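Local coordinates for protein diaminopimelate decarboxylase (Phaeodactylum tricornutum, PDB 7JPJ) that probably decarboxylates diaminopimelate in lysine biosynthesis, using pyridoxal 5'-phosphate as cofactor, and assembles as an obligate dimer, at residues Q8-T13 against V285-A290; G242-E247 against V328-I333; L320-Y325 against D361-A366; S349-G354 against L373-L378. All blocks are in the same frame, centred on the assembly; numbering follows the deposited sequence.

Contact 1: residues Q8-T13 against V285-A290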
loop_
_atom_site.group_PDB
_atom_site.type_symbol
_atom_site.label_atom_id
_atom_site.label_comp_id
_atom_site.label_asym_id
_atom_site.label_seq_id
_atom_site.Cartn_x
_atom_site.Cartn_y
_atom_site.Cartn_z
ATOM N N GLN A 8 14.745 -24.982 -9.329
ATOM C CA GLN A 8 13.342 -24.689 -8.999
ATOM C C GLN A 8 13.346 -23.517 -8.029
ATOM O O GLN A 8 14.422 -23.069 -7.663
ATOM C CB GLN A 8 12.680 -25.897 -8.342
ATOM C CG GLN A 8 13.475 -26.529 -7.215
ATOM C CD GLN A 8 12.593 -27.431 -6.391
ATOM O OE1 GLN A 8 12.493 -28.627 -6.641
ATOM N NE2 GLN A 8 11.928 -26.857 -5.404
ATOM N N SER A 9 12.172 -23.060 -7.627
ATOM C CA SER A 9 12.064 -22.016 -6.591
ATOM C C SER A 9 11.773 -22.745 -5.281
ATOM O O SER A 9 11.988 -23.949 -5.234
ATOM C CB SER A 9 10.993 -21.068 -6.989
ATOM O OG SER A 9 9.726 -21.656 -6.862
ATOM N N ILE A 10 11.301 -22.053 -4.257
ATOM C CA ILE A 10 10.914 -22.752 -3.000
ATOM C C ILE A 10 9.925 -23.888 -3.308
ATOM O O ILE A 10 10.080 -24.956 -2.698
ATOM C CB ILE A 10 10.431 -21.758 -1.923
ATOM C CG1 ILE A 10 11.604 -21.111 -1.186
ATOM C CG2 ILE A 10 9.431 -22.369 -0.959
ATOM C CD1 ILE A 10 12.636 -22.096 -0.712
ATOM N N PHE A 11 8.970 -23.699 -4.223
ATOM C CA PHE A 11 8.078 -24.820 -4.497
ATOM C C PHE A 11 7.626 -24.891 -5.955
ATOM O O PHE A 11 6.665 -25.612 -6.253
ATOM C CB PHE A 11 6.844 -24.787 -3.572
ATOM C CG PHE A 11 5.993 -23.544 -3.703
ATOM C CD1 PHE A 11 5.020 -23.446 -4.689
ATOM C CD2 PHE A 11 6.143 -22.488 -2.814
ATOM C CE1 PHE A 11 4.230 -22.307 -4.803
ATOM C CE2 PHE A 11 5.354 -21.347 -2.922
ATOM C CZ PHE A 11 4.397 -21.259 -3.917
ATOM N N LEU A 12 8.296 -24.193 -6.874
ATOM C CA LEU A 12 7.869 -24.137 -8.272
ATOM C C LEU A 12 9.021 -24.524 -9.190
ATOM O O LEU A 12 10.004 -23.785 -9.302
ATOM C CB LEU A 12 7.353 -22.745 -8.636
ATOM C CG LEU A 12 5.980 -22.335 -8.102
ATOM C CD1 LEU A 12 5.603 -20.962 -8.628
ATOM C CD2 LEU A 12 4.928 -23.369 -8.476
ATOM N N THR A 13 8.895 -25.672 -9.851
ATOM C CA THR A 13 9.772 -26.003 -10.960
ATOM C C THR A 13 9.338 -25.219 -12.197
ATOM O O THR A 13 8.236 -24.664 -12.231
ATOM C CB THR A 13 9.736 -27.505 -11.243
ATOM O OG1 THR A 13 8.448 -27.869 -11.755
ATOM C CG2 THR A 13 10.024 -28.299 -9.978
ATOM N N VAL A 285 1.593 -18.757 6.460
ATOM C CA VAL A 285 1.281 -18.567 5.046
ATOM C C VAL A 285 2.424 -17.922 4.267
ATOM O O VAL A 285 2.395 -17.896 3.031
ATOM C CB VAL A 285 -0.007 -17.735 4.882
ATOM C CG1 VAL A 285 -1.212 -18.493 5.419
ATOM C CG2 VAL A 285 0.133 -16.387 5.571
ATOM N N ALA A 286 3.432 -17.393 4.967
ATOM C CA ALA A 286 4.501 -16.647 4.304
ATOM C C ALA A 286 5.193 -17.457 3.214
ATOM O O ALA A 286 5.105 -17.110 2.031
ATOM C CB ALA A 286 5.541 -16.169 5.318
ATOM N N MET A 287 5.884 -18.531 3.596
ATOM C CA MET A 287 6.594 -19.363 2.628
ATOM C C MET A 287 5.662 -20.195 1.761
ATOM O O MET A 287 6.144 -20.875 0.851
ATOM C CB MET A 287 7.580 -20.290 3.343
ATOM C CG MET A 287 8.601 -19.574 4.210
ATOM S SD MET A 287 9.455 -18.207 3.396
ATOM C CE MET A 287 10.095 -19.005 1.925
ATOM N N ALA A 288 4.358 -20.168 2.018
ATOM C CA ALA A 288 3.410 -20.949 1.240
ATOM C C ALA A 288 2.932 -20.230 -0.012
ATOM O O ALA A 288 2.232 -20.840 -0.826
ATOM C CB ALA A 288 2.202 -21.330 2.102
ATOM N N GLY A 289 3.293 -18.966 -0.189
ATOM C CA GLY A 289 2.831 -18.198 -1.327
ATOM C C GLY A 289 3.989 -17.582 -2.083
ATOM O O GLY A 289 5.038 -17.279 -1.517
ATOM N N ALA A 290 3.777 -17.394 -3.384
ATOM C CA ALA A 290 4.822 -16.870 -4.250
ATOM C C ALA A 290 4.202 -16.052 -5.369
ATOM O O ALA A 290 3.201 -16.458 -5.965
ATOM C CB ALA A 290 5.676 -17.997 -4.843
#

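Contact 2: residues G242-E247 against V328-I333. With DLY (D-lysine), chain C.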
loop_
_atom_site.group_PDB
_atom_site.type_symbol
_atom_site.label_atom_id
_atom_site.label_comp_id
_atom_site.label_asym_id
_atom_site.label_seq_id
_atom_site.Cartn_x
_atom_site.Cartn_y
_atom_site.Cartn_z
ATOM N N GLY A 242 12.382 -16.719 8.371
ATOM C CA GLY A 242 13.525 -16.302 7.583
ATOM C C GLY A 242 13.353 -16.623 6.115
ATOM O O GLY A 242 13.627 -17.746 5.683
ATOM N N ARG A 243 12.895 -15.645 5.335
ATOM C CA ARG A 243 12.688 -15.881 3.909
ATOM C C ARG A 243 14.014 -16.065 3.179
ATOM O O ARG A 243 14.133 -16.931 2.306
ATOM C CB ARG A 243 11.900 -14.726 3.298
ATOM C CG ARG A 243 10.512 -14.536 3.881
ATOM C CD ARG A 243 9.871 -13.274 3.334
ATOM N NE ARG A 243 8.531 -13.046 3.865
ATOM C CZ ARG A 243 8.278 -12.476 5.036
ATOM N NH1 ARG A 243 9.279 -12.079 5.810
ATOM N NH2 ARG A 243 7.026 -12.300 5.436
ATOM N N ASN A 244 15.017 -15.270 3.526
ATOM C CA ASN A 244 16.284 -15.267 2.815
ATOM C C ASN A 244 17.308 -16.132 3.535
ATOM O O ASN A 244 17.252 -16.316 4.755
ATOM C CB ASN A 244 16.812 -13.840 2.670
ATOM C CG ASN A 244 15.765 -12.891 2.129
ATOM O OD1 ASN A 244 15.526 -12.835 0.923
ATOM N ND2 ASN A 244 15.121 -12.148 3.024
ATOM N N LYS A 245 18.244 -16.669 2.756
ATOM C CA LYS A 245 19.305 -17.500 3.307
ATOM C C LYS A 245 20.105 -16.717 4.338
ATOM O O LYS A 245 20.518 -15.581 4.091
ATOM C CB LYS A 245 20.216 -17.995 2.181
ATOM C CG LYS A 245 21.130 -19.147 2.563
ATOM C CD LYS A 245 22.566 -18.887 2.130
ATOM C CE LYS A 245 23.415 -20.152 2.233
ATOM N NZ LYS A 245 23.058 -20.978 3.425
ATOM N N GLY A 246 20.313 -17.328 5.505
ATOM C CA GLY A 246 21.021 -16.710 6.600
ATOM C C GLY A 246 20.123 -16.217 7.717
ATOM O O GLY A 246 20.538 -16.228 8.881
ATOM N N GLU A 247 18.910 -15.781 7.393
ATOM C CA GLU A 247 17.969 -15.347 8.412
ATOM C C GLU A 247 17.394 -16.556 9.139
ATOM O O GLU A 247 17.201 -17.625 8.553
ATOM C CB GLU A 247 16.852 -14.510 7.788
ATOM C CG GLU A 247 17.361 -13.254 7.088
ATOM C CD GLU A 247 16.294 -12.549 6.268
ATOM O OE1 GLU A 247 15.328 -13.212 5.833
ATOM O OE2 GLU A 247 16.430 -11.325 6.054
ATOM N N VAL A 328 13.703 -7.847 1.810
ATOM C CA VAL A 328 14.237 -8.676 0.738
ATOM C C VAL A 328 13.422 -9.959 0.669
ATOM O O VAL A 328 13.114 -10.568 1.701
ATOM C CB VAL A 328 15.727 -8.978 0.969
ATOM C CG1 VAL A 328 16.329 -9.685 -0.240
ATOM C CG2 VAL A 328 16.484 -7.696 1.273
ATOM N N HIS A 329 13.059 -10.362 -0.548
ATOM C CA HIS A 329 12.380 -11.618 -0.806
ATOM C C HIS A 329 13.265 -12.524 -1.656
ATOM O O HIS A 329 14.041 -12.039 -2.487
ATOM C CB HIS A 329 11.045 -11.401 -1.528
ATOM C CG HIS A 329 9.988 -10.775 -0.673
ATOM N ND1 HIS A 329 8.731 -11.320 -0.524
ATOM C CD2 HIS A 329 9.998 -9.642 0.070
ATOM C CE1 HIS A 329 8.014 -10.555 0.280
ATOM N NE2 HIS A 329 8.759 -9.531 0.654
ATOM N N PRO A 330 13.175 -13.841 -1.467
ATOM C CA PRO A 330 13.926 -14.762 -2.332
ATOM C C PRO A 330 13.397 -14.703 -3.757
ATOM O O PRO A 330 12.187 -14.760 -3.988
ATOM C CB PRO A 330 13.685 -16.137 -1.694
ATOM C CG PRO A 330 13.058 -15.867 -0.362
ATOM C CD PRO A 330 12.363 -14.554 -0.469
ATOM N N ILE A 331 14.313 -14.590 -4.715
ATOM C CA ILE A 331 13.963 -14.381 -6.115
ATOM C C ILE A 331 14.664 -15.429 -6.964
ATOM O O ILE A 331 15.887 -15.583 -6.888
ATOM C CB ILE A 331 14.337 -12.963 -6.582
ATOM C CG1 ILE A 331 13.547 -11.925 -5.784
ATOM C CG2 ILE A 331 14.087 -12.816 -8.070
ATOM C CD1 ILE A 331 14.095 -10.527 -5.882
ATOM N N THR A 332 13.888 -16.148 -7.770
ATOM C CA THR A 332 14.407 -17.138 -8.700
ATOM C C THR A 332 13.848 -16.853 -10.084
ATOM O O THR A 332 12.656 -16.562 -10.233
ATOM C CB THR A 332 14.040 -18.565 -8.268
ATOM O OG1 THR A 332 14.689 -18.873 -7.028
ATOM C CG2 THR A 332 14.473 -19.575 -9.319
ATOM N N ILE A 333 14.710 -16.932 -11.093
ATOM C CA ILE A 333 14.326 -16.711 -12.480
ATOM C C ILE A 333 14.345 -18.051 -13.199
ATOM O O ILE A 333 15.382 -18.724 -13.246
ATOM C CB ILE A 333 15.251 -15.697 -13.167
ATOM C CG1 ILE A 333 14.986 -14.300 -12.608
ATOM C CG2 ILE A 333 15.051 -15.733 -14.676
ATOM C CD1 ILE A 333 15.971 -13.271 -13.079
HETATM N N DLY C . 11.452 -9.537 8.852
HETATM C CA DLY C . 10.010 -9.469 8.636
HETATM C C DLY C . 9.350 -10.838 8.837
HETATM O O DLY C . 9.978 -11.801 9.291
HETATM C CB DLY C . 9.383 -8.434 9.574
HETATM C CG DLY C . 8.015 -7.924 9.135
HETATM C CD DLY C . 7.525 -6.819 10.062
HETATM C CE DLY C . 6.082 -6.427 9.768
HETATM N NZ DLY C . 5.555 -5.468 10.783
HETATM O OXT DLY C . 8.164 -11.017 8.546
#

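Contact 3: residues L320-Y325 against D361-A366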
loop_
_atom_site.group_PDB
_atom_site.type_symbol
_atom_site.label_atom_id
_atom_site.label_comp_id
_atom_site.label_asym_id
_atom_site.label_seq_id
_atom_site.Cartn_x
_atom_site.Cartn_y
_atom_site.Cartn_z
ATOM N N LEU A 320 4.007 -5.227 -1.779
ATOM C CA LEU A 320 4.367 -3.906 -1.286
ATOM C C LEU A 320 5.483 -3.931 -0.251
ATOM O O LEU A 320 6.127 -2.898 -0.033
ATOM C CB LEU A 320 3.130 -3.222 -0.685
ATOM C CG LEU A 320 3.293 -1.849 -0.031
ATOM C CD1 LEU A 320 3.574 -0.773 -1.070
ATOM C CD2 LEU A 320 2.073 -1.505 0.804
ATOM N N ARG A 321 5.742 -5.083 0.369
ATOM C CA ARG A 321 6.731 -5.149 1.443
ATOM C C ARG A 321 8.116 -4.639 1.048
ATOM O O ARG A 321 8.785 -4.046 1.913
ATOM C CB ARG A 321 6.803 -6.583 1.979
ATOM C CG ARG A 321 5.476 -7.090 2.533
ATOM C CD ARG A 321 5.639 -8.292 3.458
ATOM N NE ARG A 321 6.987 -8.856 3.423
ATOM C CZ ARG A 321 7.825 -8.871 4.456
ATOM N NH1 ARG A 321 7.462 -8.356 5.624
ATOM N NH2 ARG A 321 9.029 -9.406 4.320
ATOM N N PRO A 322 8.613 -4.829 -0.183
ATOM C CA PRO A 322 9.882 -4.173 -0.545
ATOM C C PRO A 322 9.827 -2.658 -0.462
ATOM O O PRO A 322 10.766 -2.043 0.057
ATOM C CB PRO A 322 10.122 -4.653 -1.983
ATOM C CG PRO A 322 9.442 -5.955 -2.052
ATOM C CD PRO A 322 8.214 -5.819 -1.199
ATOM N N SER A 323 8.754 -2.035 -0.960
ATOM C CA SER A 323 8.651 -0.579 -0.892
ATOM C C SER A 323 8.354 -0.093 0.519
ATOM O O SER A 323 8.818 0.983 0.910
ATOM C CB SER A 323 7.569 -0.071 -1.846
ATOM O OG SER A 323 7.885 -0.360 -3.194
ATOM N N LEU A 324 7.590 -0.862 1.296
ATOM C CA LEU A 324 7.106 -0.363 2.579
ATOM C C LEU A 324 8.139 -0.526 3.687
ATOM O O LEU A 324 8.249 0.338 4.564
ATOM C CB LEU A 324 5.804 -1.071 2.955
ATOM C CG LEU A 324 5.058 -0.509 4.165
ATOM C CD1 LEU A 324 4.858 0.995 4.028
ATOM C CD2 LEU A 324 3.724 -1.215 4.330
ATOM N N TYR A 325 8.903 -1.617 3.669
ATOM C CA TYR A 325 9.865 -1.897 4.724
ATOM C C TYR A 325 11.299 -2.030 4.239
ATOM O O TYR A 325 12.214 -1.995 5.069
ATOM C CB TYR A 325 9.486 -3.187 5.470
ATOM C CG TYR A 325 8.031 -3.284 5.866
ATOM C CD1 TYR A 325 7.454 -2.334 6.699
ATOM C CD2 TYR A 325 7.235 -4.335 5.415
ATOM C CE1 TYR A 325 6.124 -2.421 7.068
ATOM C CE2 TYR A 325 5.906 -4.432 5.778
ATOM C CZ TYR A 325 5.354 -3.471 6.606
ATOM O OH TYR A 325 4.030 -3.556 6.974
ATOM N N ASP A 361 8.890 2.004 -7.020
ATOM C CA ASP A 361 8.447 0.642 -7.326
ATOM C C ASP A 361 9.663 -0.250 -7.588
ATOM O O ASP A 361 9.925 -0.711 -8.701
ATOM C CB ASP A 361 7.488 0.639 -8.506
ATOM C CG ASP A 361 6.751 -0.680 -8.647
ATOM O OD1 ASP A 361 6.900 -1.542 -7.752
ATOM O OD2 ASP A 361 6.027 -0.860 -9.650
ATOM N N LEU A 362 10.402 -0.510 -6.516
ATOM C CA LEU A 362 11.633 -1.281 -6.569
ATOM C C LEU A 362 11.407 -2.631 -5.901
ATOM O O LEU A 362 10.824 -2.699 -4.813
ATOM C CB LEU A 362 12.767 -0.514 -5.887
ATOM C CG LEU A 362 14.121 -1.190 -5.695
ATOM C CD1 LEU A 362 14.646 -1.703 -7.019
ATOM C CD2 LEU A 362 15.090 -0.203 -5.075
ATOM N N MET A 363 11.859 -3.702 -6.553
ATOM C CA MET A 363 11.667 -5.056 -6.047
ATOM C C MET A 363 12.918 -5.648 -5.410
ATOM O O MET A 363 12.822 -6.691 -4.756
ATOM C CB MET A 363 11.190 -5.979 -7.174
ATOM C CG MET A 363 9.776 -5.692 -7.649
ATOM S SD MET A 363 8.579 -5.695 -6.300
ATOM C CE MET A 363 7.410 -6.930 -6.869
ATOM N N THR A 364 14.082 -5.022 -5.582
ATOM C CA THR A 364 15.333 -5.477 -4.974
ATOM C C THR A 364 15.979 -4.312 -4.236
ATOM O O THR A 364 16.962 -3.730 -4.711
ATOM C CB THR A 364 16.289 -6.043 -6.025
ATOM O OG1 THR A 364 16.397 -5.125 -7.120
ATOM C CG2 THR A 364 15.792 -7.382 -6.533
ATOM N N PRO A 365 15.457 -3.946 -3.070
ATOM C CA PRO A 365 16.032 -2.828 -2.319
ATOM C C PRO A 365 17.151 -3.268 -1.385
ATOM O O PRO A 365 17.338 -4.452 -1.092
ATOM C CB PRO A 365 14.830 -2.309 -1.518
ATOM C CG PRO A 365 14.035 -3.541 -1.242
ATOM C CD PRO A 365 14.245 -4.477 -2.419
ATOM N N ALA A 366 17.903 -2.277 -0.921
ATOM C CA ALA A 366 18.890 -2.529 0.115
ATOM C C ALA A 366 18.179 -2.949 1.398
ATOM O O ALA A 366 17.108 -2.419 1.713
ATOM C CB ALA A 366 19.745 -1.285 0.362
#

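Contact 4: residues S349-G354 against L373-L378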
loop_
_atom_site.group_PDB
_atom_site.type_symbol
_atom_site.label_atom_id
_atom_site.label_comp_id
_atom_site.label_asym_id
_atom_site.label_seq_id
_atom_site.Cartn_x
_atom_site.Cartn_y
_atom_site.Cartn_z
ATOM N N SER A 349 24.083 -10.151 -12.512
ATOM C CA SER A 349 23.618 -9.261 -11.455
ATOM C C SER A 349 22.714 -8.184 -12.041
ATOM O O SER A 349 23.104 -7.476 -12.974
ATOM C CB SER A 349 24.797 -8.614 -10.733
ATOM O OG SER A 349 25.463 -9.544 -9.906
ATOM N N VAL A 350 21.507 -8.057 -11.490
ATOM C CA VAL A 350 20.495 -7.152 -12.018
ATOM C C VAL A 350 19.777 -6.461 -10.865
ATOM O O VAL A 350 19.911 -6.834 -9.697
ATOM C CB VAL A 350 19.466 -7.879 -12.912
ATOM C CG1 VAL A 350 20.153 -8.555 -14.097
ATOM C CG2 VAL A 350 18.665 -8.881 -12.093
ATOM N N VAL A 351 19.015 -5.431 -11.222
ATOM C CA VAL A 351 18.049 -4.785 -10.343
ATOM C C VAL A 351 16.667 -5.072 -10.908
ATOM O O VAL A 351 16.466 -5.017 -12.127
ATOM C CB VAL A 351 18.303 -3.268 -10.241
ATOM C CG1 VAL A 351 17.169 -2.577 -9.506
ATOM C CG2 VAL A 351 19.627 -2.994 -9.556
ATOM N N VAL A 352 15.720 -5.395 -10.031
ATOM C CA VAL A 352 14.363 -5.756 -10.431
ATOM C C VAL A 352 13.432 -4.603 -10.081
ATOM O O VAL A 352 13.373 -4.174 -8.922
ATOM C CB VAL A 352 13.905 -7.061 -9.761
ATOM C CG1 VAL A 352 12.545 -7.482 -10.298
ATOM C CG2 VAL A 352 14.935 -8.157 -9.989
ATOM N N VAL A 353 12.703 -4.104 -11.079
ATOM C CA VAL A 353 11.779 -2.995 -10.887
ATOM C C VAL A 353 10.375 -3.438 -11.275
ATOM O O VAL A 353 10.175 -4.398 -12.026
ATOM C CB VAL A 353 12.186 -1.740 -11.687
ATOM C CG1 VAL A 353 13.584 -1.280 -11.294
ATOM C CG2 VAL A 353 12.094 -2.006 -13.181
ATOM N N GLY A 354 9.385 -2.706 -10.749
ATOM C CA GLY A 354 7.997 -2.998 -11.027
ATOM C C GLY A 354 7.448 -2.217 -12.210
ATOM O O GLY A 354 8.085 -1.311 -12.746
ATOM N N LEU A 373 19.132 1.073 -3.919
ATOM C CA LEU A 373 19.167 -0.036 -4.862
ATOM C C LEU A 373 20.095 -1.136 -4.369
ATOM O O LEU A 373 21.098 -0.880 -3.694
ATOM C CB LEU A 373 19.632 0.435 -6.242
ATOM C CG LEU A 373 18.599 0.971 -7.236
ATOM C CD1 LEU A 373 18.146 2.375 -6.857
ATOM C CD2 LEU A 373 19.173 0.953 -8.644
ATOM N N ALA A 374 19.753 -2.373 -4.723
ATOM C CA ALA A 374 20.586 -3.530 -4.434
ATOM C C ALA A 374 20.438 -4.526 -5.573
ATOM O O ALA A 374 19.353 -4.664 -6.144
ATOM C CB ALA A 374 20.208 -4.181 -3.100
ATOM N N GLU A 375 21.530 -5.207 -5.906
ATOM C CA GLU A 375 21.547 -6.180 -6.988
ATOM C C GLU A 375 21.593 -7.592 -6.421
ATOM O O GLU A 375 22.300 -7.856 -5.443
ATOM C CB GLU A 375 22.749 -5.968 -7.909
ATOM C CG GLU A 375 22.803 -4.615 -8.589
ATOM C CD GLU A 375 23.972 -4.506 -9.546
ATOM O OE1 GLU A 375 24.721 -5.499 -9.683
ATOM O OE2 GLU A 375 24.141 -3.432 -10.165
ATOM N N GLN A 376 20.847 -8.498 -7.047
ATOM C CA GLN A 376 20.891 -9.915 -6.720
ATOM C C GLN A 376 21.469 -10.691 -7.896
ATOM O O GLN A 376 21.160 -10.402 -9.056
ATOM C CB GLN A 376 19.496 -10.450 -6.372
ATOM C CG GLN A 376 18.814 -9.724 -5.220
ATOM C CD GLN A 376 17.623 -10.490 -4.662
ATOM O OE1 GLN A 376 17.454 -11.682 -4.926
ATOM N NE2 GLN A 376 16.788 -9.804 -3.886
ATOM N N GLU A 377 22.321 -11.669 -7.597
ATOM C CA GLU A 377 22.853 -12.555 -8.625
ATOM C C GLU A 377 21.797 -13.608 -8.935
ATOM O O GLU A 377 21.488 -14.454 -8.090
ATOM C CB GLU A 377 24.160 -13.195 -8.165
ATOM C CG GLU A 377 25.124 -13.551 -9.295
ATOM C CD GLU A 377 26.367 -14.280 -8.800
ATOM O OE1 GLU A 377 26.761 -15.301 -9.411
ATOM O OE2 GLU A 377 26.949 -13.830 -7.789
ATOM N N LEU A 378 21.225 -13.546 -10.135
ATOM C CA LEU A 378 20.192 -14.477 -10.566
ATOM C C LEU A 378 20.592 -15.101 -11.897
ATOM O O LEU A 378 21.629 -14.771 -12.478
ATOM C CB LEU A 378 18.826 -13.789 -10.681
ATOM C CG LEU A 378 18.481 -12.767 -9.601
ATOM C CD1 LEU A 378 17.482 -11.750 -10.127
ATOM C CD2 LEU A 378 17.942 -13.470 -8.370
#

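Contact 1: residues Q8-T13 against V285-A290
The ring of Phe11 rests against the backbone of a type I beta turn, Ala286 to Gly289, and against Ala290 just beyond it. This turn leads from helix 282-285, at the end of the TIM-barrel part of the chain, into strand 289-300 of the mixed beta sheet, so the N-terminal loop packs where the two halves of a fold-type III pyridoxal-phosphate enzyme join. CZ of Phe11 makes the main apolar contact, 3.6 Å from Ala290 CB, which projects toward the loop and meets the ring obliquely. The same corner of the ring passes the turn: Phe11 CE2 lies 3.8 Å from Ala288 O, and Gly289 C sits at the ring edge, near its plane.

Met287 contributes from the middle of the turn. Its chain is bent at both chi2 (-49°) and chi3 (-54°), and CE is 4.0 Å from Ile10 CG1, the two side chains crossing obliquely. The methionine also touches Val241. Ala290 also touches Val388 and Asp390 of strand 386-390, and Asp390 OD2 is hydrogen-bonded to Ile10 N as well. Between the two segments themselves the contact is van der Waals packing of apolar groups on each other and on backbone carbonyls, and the loop is braced in part by its own bonds. The backbone of Ser9 donates from N to Leu12 O, while Ser9 OG accepts from Leu12 N at 2.9 Å, an ST motif with a bent N-H...O angle of 132°.

Contact 2: residues G242-E247 against V328-I333
Asn244 and Val328 meet in the closely packed part of the contact, where ND2 of Asn244 donates to Val328 O at 2.9 Å. The bond is fairly straight at the hydrogen (164°) and lies in the amide plane of the asparagine, but the donor stands above the plane of the Val328 carbonyl. OD1 faces the valine methyl CG1, and the two side chains cross at about a right angle. Next to them Pro330 CG lies 3.1 Å from Arg243 O and Pro330 CD 3.8 Å from Arg243 CB, while CD of Arg243 passes over one face of the His329 ring.

Asn244 also opens a type II beta turn that ends at Glu247, and the carboxylate of Glu247 folds back onto it. Glu247 OE1 accepts from both Asn244 N (3.1 Å) and Asn244 ND2 (3.0 Å). ND2 is thus shared between Glu247 OE1 and Val328 O, which holds the amide's rotation. From this loop the extended chain of Arg243 carries its guanidinium into the d-lysine pocket, where NH1 donates to OXT of the ligand at 3.1 Å. The other side is loose: Lys245, at the outer corner of the turn, has an exposed side chain that makes no contact with 328-333, and neighbouring Gly246 is exposed as well.

Contact 3: residues L320-Y325 against D361-A366
The short helix 321-325, whose Arg321 lines the d-lysine pocket, packs through Pro322 and Ser323 against segment 361-366, which follows on Cys357, the predicted proton donor. Pro322 lies at the centre of this buried contact. Its CB points toward segment 361-366 and stands 3.5 Å from Leu362 O, while CG, further round the ring, meets Met363 SD at 4.3 Å. Although Met363 starts out away from the helix, the bend at chi2 (-54°) places its sulfur beside the proline; both residues also touch Met389 of strand 386-390. On another side Pro365 turns its own ring to Pro322, CG lying 4.1 Å from Pro322 CB and 3.8 Å from Pro322 O.

Ser323 packs less closely, with OG 4.1 Å from Leu362 O. That hydroxyl has its hydrogen bond with Gly360 O, just ahead of Asp361, and so ties the helix to the same piece of chain. The contact borders the dimer interface: Leu362 packs on Thr165 of the second subunit, and Leu324 on Leu324 of that subunit.

Across the two segments the fit rests on apolar and van der Waals contact, while polar bonding lies at its margins. The buried carboxylate of Asp361 accepts from the backbone N of Cys356 through OD2 and from that of Met316 through OD1; these two N-H donors satisfy it and tie Asp361 to the residue before the predicted proton donor.

Contact 4: residues S349-G354 against L373-L378
Val350 and Gln376 form the backbone link of this contact, an antiparallel hydrogen-bonded pair. Gln376 N donates to Val350 O at 3.3 Å; the return bond from Val350 N to Gln376 O is weak, at 3.4 Å. Ser349 and Glu377 follow as a non-hydrogen-bonded pair. Val350 O has a further neighbour in Glu375 CA, a CA-H...O contact of 3.2 Å.

Apolar packing occurs at two places. CG2 of Val350 meets Leu378 CD1 at 3.7 Å, the side chains crossing at about a right angle; Val352 CG2 reaches the same methyl from farther off. At the other end Val351 touches Leu373, its CG2 4.1 Å from Leu373 CD2.

The glutamates contribute mainly through CG. Glu375, extended beyond CG (chi2 -177°), lays its CG against Val351 CG2 at 3.7 Å, and its OE1 also lies 3.3 Å from Ser349 CB. Glu377 offers CG to Ser349 OG.

The short segments 349-353 and 376-378 run 111° apart, so regular pairing is brief. Thr364 OG1 bonds to both Val352 N and Ala374 O where they separate, and the pair forms a twisted antiparallel edge of the mixed beta sheet in the C-terminal half of this fold-type III enzyme.

In the fold
From the N terminus, contact 1 closes the longest loop: residues 8-13 meet 285-290 after the chain has run through the TIM barrel. Contact 2 begins inside that loop, at 242-247, and ends beyond it at 328-333, so the two cross; they also touch through Met287 and Arg243. Contact 3 crosses contact 2 in turn, and contact 4 crosses contact 3, whereas the other pairs lie in series. The loops interlock, none nested. Contact 1 packs the N-terminal loop on the junction of barrel and sheet, contact 2 ties a barrel loop to the lead-in of strand 331-334, contact 3 joins the pocket helix to 361-366 near the dimer interface, and contact 4 pairs strands of the sheet.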